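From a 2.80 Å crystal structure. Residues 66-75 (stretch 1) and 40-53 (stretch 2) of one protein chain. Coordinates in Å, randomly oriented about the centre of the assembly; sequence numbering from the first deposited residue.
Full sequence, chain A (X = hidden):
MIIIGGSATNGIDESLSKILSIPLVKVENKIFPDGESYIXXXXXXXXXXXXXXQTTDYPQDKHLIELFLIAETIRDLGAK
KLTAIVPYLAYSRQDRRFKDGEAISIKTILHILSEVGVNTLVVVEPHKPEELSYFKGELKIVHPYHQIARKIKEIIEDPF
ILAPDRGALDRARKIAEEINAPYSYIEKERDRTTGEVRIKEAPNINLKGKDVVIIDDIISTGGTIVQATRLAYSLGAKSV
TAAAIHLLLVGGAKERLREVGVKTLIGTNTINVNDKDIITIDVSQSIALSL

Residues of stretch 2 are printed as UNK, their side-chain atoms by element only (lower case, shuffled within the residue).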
# COMPACT_ATOMS: atom_id res chain seq x y z
N GLU A 66 0.19 -1.50 6.35
CA GLU A 66 0.17 -2.30 7.58
C GLU A 66 0.94 -1.61 8.69
O GLU A 66 0.51 -1.58 9.83
CB GLU A 66 0.69 -3.71 7.33
CG GLU A 66 -0.38 -4.64 6.73
CD GLU A 66 0.19 -5.92 6.16
OE1 GLU A 66 -0.60 -6.81 5.78
OE2 GLU A 66 1.43 -6.03 6.08
N LEU A 67 2.08 -1.03 8.35
CA LEU A 67 2.85 -0.27 9.34
C LEU A 67 2.01 0.87 9.89
O LEU A 67 1.91 1.02 11.11
CB LEU A 67 4.17 0.24 8.74
CG LEU A 67 5.01 1.23 9.56
CD1 LEU A 67 5.49 0.62 10.85
CD2 LEU A 67 6.19 1.69 8.74
N PHE A 68 1.42 1.67 9.01
CA PHE A 68 0.57 2.79 9.43
C PHE A 68 -0.54 2.32 10.37
O PHE A 68 -0.78 2.95 11.40
CB PHE A 68 -0.08 3.49 8.24
CG PHE A 68 0.89 3.96 7.21
CD1 PHE A 68 2.16 4.34 7.56
CD2 PHE A 68 0.51 4.04 5.89
CE1 PHE A 68 3.05 4.78 6.60
CE2 PHE A 68 1.39 4.47 4.93
CZ PHE A 68 2.67 4.85 5.29
N LEU A 69 -1.21 1.24 10.00
CA LEU A 69 -2.34 0.72 10.78
C LEU A 69 -1.92 0.23 12.15
O LEU A 69 -2.55 0.57 13.16
CB LEU A 69 -3.01 -0.43 10.05
CG LEU A 69 -3.67 -0.08 8.72
CD1 LEU A 69 -4.38 -1.31 8.17
CD2 LEU A 69 -4.62 1.09 8.91
N ILE A 70 -0.87 -0.59 12.18
CA ILE A 70 -0.33 -1.11 13.43
C ILE A 70 0.13 0.03 14.33
O ILE A 70 -0.12 0.03 15.54
CB ILE A 70 0.85 -2.05 13.17
CG1 ILE A 70 0.39 -3.29 12.41
CG2 ILE A 70 1.54 -2.43 14.48
CD1 ILE A 70 1.51 -4.13 11.84
N ALA A 71 0.79 1.02 13.75
CA ALA A 71 1.29 2.14 14.52
C ALA A 71 0.18 2.89 15.26
O ALA A 71 0.25 3.06 16.47
CB ALA A 71 2.06 3.08 13.64
N GLU A 72 -0.85 3.33 14.53
CA GLU A 72 -1.97 4.02 15.17
C GLU A 72 -2.67 3.16 16.22
O GLU A 72 -2.98 3.65 17.31
CB GLU A 72 -2.98 4.54 14.14
CG GLU A 72 -2.82 6.02 13.83
CD GLU A 72 -4.13 6.70 13.51
OE1 GLU A 72 -5.12 5.98 13.26
OE2 GLU A 72 -4.18 7.95 13.53
N THR A 73 -2.92 1.90 15.91
CA THR A 73 -3.48 0.97 16.88
C THR A 73 -2.69 0.96 18.19
O THR A 73 -3.27 1.02 19.28
CB THR A 73 -3.52 -0.46 16.32
OG1 THR A 73 -4.21 -0.47 15.06
CG2 THR A 73 -4.21 -1.40 17.30
N ILE A 74 -1.36 0.88 18.08
CA ILE A 74 -0.49 0.87 19.25
C ILE A 74 -0.61 2.15 20.06
O ILE A 74 -0.70 2.10 21.28
CB ILE A 74 1.00 0.60 18.87
CG1 ILE A 74 1.21 -0.88 18.54
CG2 ILE A 74 1.92 1.01 20.01
CD1 ILE A 74 2.42 -1.14 17.65
N ARG A 75 -0.60 3.30 19.39
CA ARG A 75 -0.75 4.56 20.10
C ARG A 75 -2.14 4.64 20.73
O ARG A 75 -2.30 5.15 21.84
CB ARG A 75 -0.52 5.75 19.16
CG ARG A 75 -0.73 7.10 19.83
CD ARG A 75 -0.79 8.23 18.81
NE ARG A 75 -1.95 8.10 17.92
CZ ARG A 75 -2.11 8.80 16.79
NH1 ARG A 75 -1.18 9.67 16.41
NH2 ARG A 75 -3.20 8.61 16.05
N UNK A 40 -4.54 -6.85 14.15
CA UNK A 40 -4.92 -6.86 15.56
C UNK A 40 -3.72 -6.96 16.51
O UNK A 40 -2.86 -7.83 16.36
c UNK A 40 -6.60 -7.87 17.17
n UNK A 40 -8.85 -9.87 20.83
c UNK A 40 -7.14 -9.20 17.64
n UNK A 40 -7.70 -9.10 18.99
c UNK A 40 -8.37 -10.07 19.60
c UNK A 40 -5.88 -8.01 15.84
n UNK A 40 -8.57 -11.23 18.99
N UNK A 41 -3.66 -6.08 17.50
CA UNK A 41 -2.57 -6.07 18.48
C UNK A 41 -2.99 -6.76 19.78
O UNK A 41 -3.66 -6.15 20.63
c UNK A 41 -2.15 -4.64 18.81
c UNK A 41 -1.05 -4.65 19.86
c UNK A 41 -1.69 -3.91 17.55
N UNK A 42 -2.56 -8.02 19.97
CA UNK A 42 -3.24 -9.03 20.80
C UNK A 42 -3.03 -8.94 22.31
O UNK A 42 -3.56 -9.80 23.03
c UNK A 42 -2.66 -10.36 20.29
c UNK A 42 -1.68 -10.00 19.18
c UNK A 42 -1.32 -8.56 19.39
N UNK A 43 -2.29 -7.94 22.79
CA UNK A 43 -2.06 -7.85 24.23
C UNK A 43 -2.57 -6.55 24.83
O UNK A 43 -3.18 -5.72 24.14
c UNK A 43 -0.57 -8.01 24.58
o UNK A 43 -0.26 -9.32 25.03
N UNK A 44 -2.32 -6.40 26.12
CA UNK A 44 -2.42 -5.11 26.78
C UNK A 44 -1.07 -4.43 26.61
O UNK A 44 -0.04 -5.09 26.44
c UNK A 44 -2.77 -5.27 28.26
o UNK A 44 -2.85 -4.00 28.90
N UNK A 45 -1.08 -3.11 26.66
CA UNK A 45 0.09 -2.31 26.38
C UNK A 45 -0.04 -1.04 27.19
O UNK A 45 0.91 -0.28 27.33
c UNK A 45 0.10 -1.90 24.90
c UNK A 45 0.34 -2.76 22.55
c UNK A 45 0.48 -3.09 24.01
c UNK A 45 1.04 -0.74 24.66
N UNK A 46 -1.23 -0.85 27.74
CA UNK A 46 -1.62 0.39 28.42
C UNK A 46 -0.50 1.44 28.60
O UNK A 46 -0.59 2.53 28.05
n UNK A 46 -5.18 3.69 27.59
n UNK A 46 -6.26 1.74 27.00
c UNK A 46 -2.35 0.10 29.74
c UNK A 46 -2.95 1.33 30.45
c UNK A 46 -5.36 2.38 27.74
n UNK A 46 -4.64 1.72 28.64
c UNK A 46 -3.62 2.33 29.50
N UNK A 47 0.55 1.12 29.35
CA UNK A 47 1.60 2.13 29.55
C UNK A 47 3.02 1.69 29.17
O UNK A 47 4.01 2.31 29.57
c UNK A 47 0.61 3.86 31.10
o UNK A 47 -0.40 3.74 31.83
c UNK A 47 1.56 2.69 30.98
o UNK A 47 0.87 4.91 30.47
N UNK A 48 3.09 0.63 28.37
CA UNK A 48 4.35 0.07 27.92
C UNK A 48 5.10 0.97 26.92
O UNK A 48 4.50 1.79 26.21
c UNK A 48 5.14 -2.33 27.63
o UNK A 48 3.99 -3.19 29.51
c UNK A 48 5.08 -2.74 29.08
c UNK A 48 4.10 -1.30 27.29
o UNK A 48 6.12 -2.60 29.78
N UNK A 49 6.43 0.82 26.88
CA UNK A 49 7.23 1.38 25.79
C UNK A 49 7.37 0.30 24.73
O UNK A 49 7.76 -0.83 25.02
c UNK A 49 10.05 3.54 27.42
c UNK A 49 8.67 3.19 26.88
c UNK A 49 8.61 1.79 26.30
o UNK A 49 10.52 4.68 27.19
o UNK A 49 10.67 2.67 28.08
N UNK A 50 7.04 0.64 23.50
CA UNK A 50 6.98 -0.38 22.46
C UNK A 50 8.13 -0.30 21.45
O UNK A 50 8.60 0.77 21.08
c UNK A 50 4.51 -0.47 22.72
c UNK A 50 5.57 -1.48 20.71
c UNK A 50 5.64 -0.35 21.73
N UNK A 51 8.59 -1.48 21.05
CA UNK A 51 9.54 -1.58 19.95
C UNK A 51 8.84 -2.35 18.85
O UNK A 51 8.71 -3.57 18.93
c UNK A 51 12.97 -2.50 21.62
c UNK A 51 10.79 -2.34 20.38
c UNK A 51 12.00 -0.25 21.08
c UNK A 51 11.69 -1.69 21.44
N UNK A 52 8.36 -1.61 17.85
CA UNK A 52 7.68 -2.21 16.72
C UNK A 52 8.71 -2.63 15.67
O UNK A 52 9.52 -1.81 15.24
c UNK A 52 5.49 -1.67 15.31
c UNK A 52 5.30 -0.72 14.13
c UNK A 52 5.61 -3.11 14.84
c UNK A 52 6.71 -1.20 16.11
N UNK A 53 8.68 -3.89 15.27
CA UNK A 53 9.48 -4.34 14.15
C UNK A 53 8.61 -4.58 12.91
O UNK A 53 7.81 -5.51 12.89
c UNK A 53 10.22 -5.63 14.48
c UNK A 53 11.18 -5.39 15.64
c UNK A 53 10.97 -6.14 13.25

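Position 40 has seven side-chain atoms: three carbons, a nitrogen, then a carbon carrying two more nitrogens. That is a guanidinium group on a long chain. Its CA-to-CB bond points away from the helix, and the side chain touches nothing on it. The residue is Arg40, and its NE and NH2 are hydrogen-bonded elsewhere in the structure.

Position 41 has three carbons, one carrying the other two. The fork sits at CB, which points toward the helix. One branch lies 3.6 Å from Thr73 CG2 and 4.3 Å from Ile74 CG1. This is Val41, and the branch is CG2. The CA atoms of Val41 and Thr73, 7.3 Å apart, are the nearest pair across the two stretches.

Position 42 has three carbons that close a ring onto the backbone nitrogen. Only proline does this. Pro42 is exposed and out of reach of the helix.

Positions 43 and 44 each have one carbon followed by one oxygen. Neither reaches the helix. They are Ser43 and Ser44.

Position 45 has four carbons, forked at the first, with one arm two carbons long. This is Ile45. Its CA-to-CB bond points toward the helix, and Ile45 CD1 comes to 4.5 Å from Ile74 CG1, at the border of the contact. Its backbone O accepts a hydrogen bond from the backbone N of residue 48, 2.6 Å away, which closes a turn.

Position 46 repeats the pattern of three carbons, a nitrogen, and a carbon with two nitrogens. It is Arg46. Its CA-to-CB bond points away from the helix; the end of the side chain comes nearer but makes no contact.

Position 47 has two carbons, the second carrying two oxygens: a short carboxylate, Asp47. Positions 48 and 49 have three carbons, the third carrying two oxygens. The longer carboxylates are Glu48 and Glu49. None of the three reaches the helix.

Position 50 has one carbon carrying two others. It points toward the helix, and one branch lies 4.0 Å from Ile74 CG2. This is Val50, touching through CG2.

Position 51 has four carbons, forked at the second. It points away from the helix and is buried. It is Leu51.

Position 52 has the same four carbons and the same fork, but points toward the helix. Its fork carbon lies 3.9 Å from Ile74 CD1 and 4.1 Å from Ile70 CG2. A terminal carbon lies 3.5 Å from Leu67 CD1. This is Leu52; the fork is CG and the terminal carbon CD1.

Position 53 has one carbon carrying two others and points away. It is Val53.

The contact is packing of apolar side chains, with no hydrogen bond across it. Strand alternation sends Val50 and Leu52 toward the helix, and Leu51 and Val53 away. The helix runs nearly antiparallel to the strand, at 166°. Leu67, Ile70 and Ile74 line Leu52, while Ile74 also meets Val50 and Val41. Thr73 adds its methyl, while its OG1 donates a hydrogen bond to Leu69 O at 2.7 Å.

Stretch 2, residues 40-53: RVPSSIRDEEVLLV
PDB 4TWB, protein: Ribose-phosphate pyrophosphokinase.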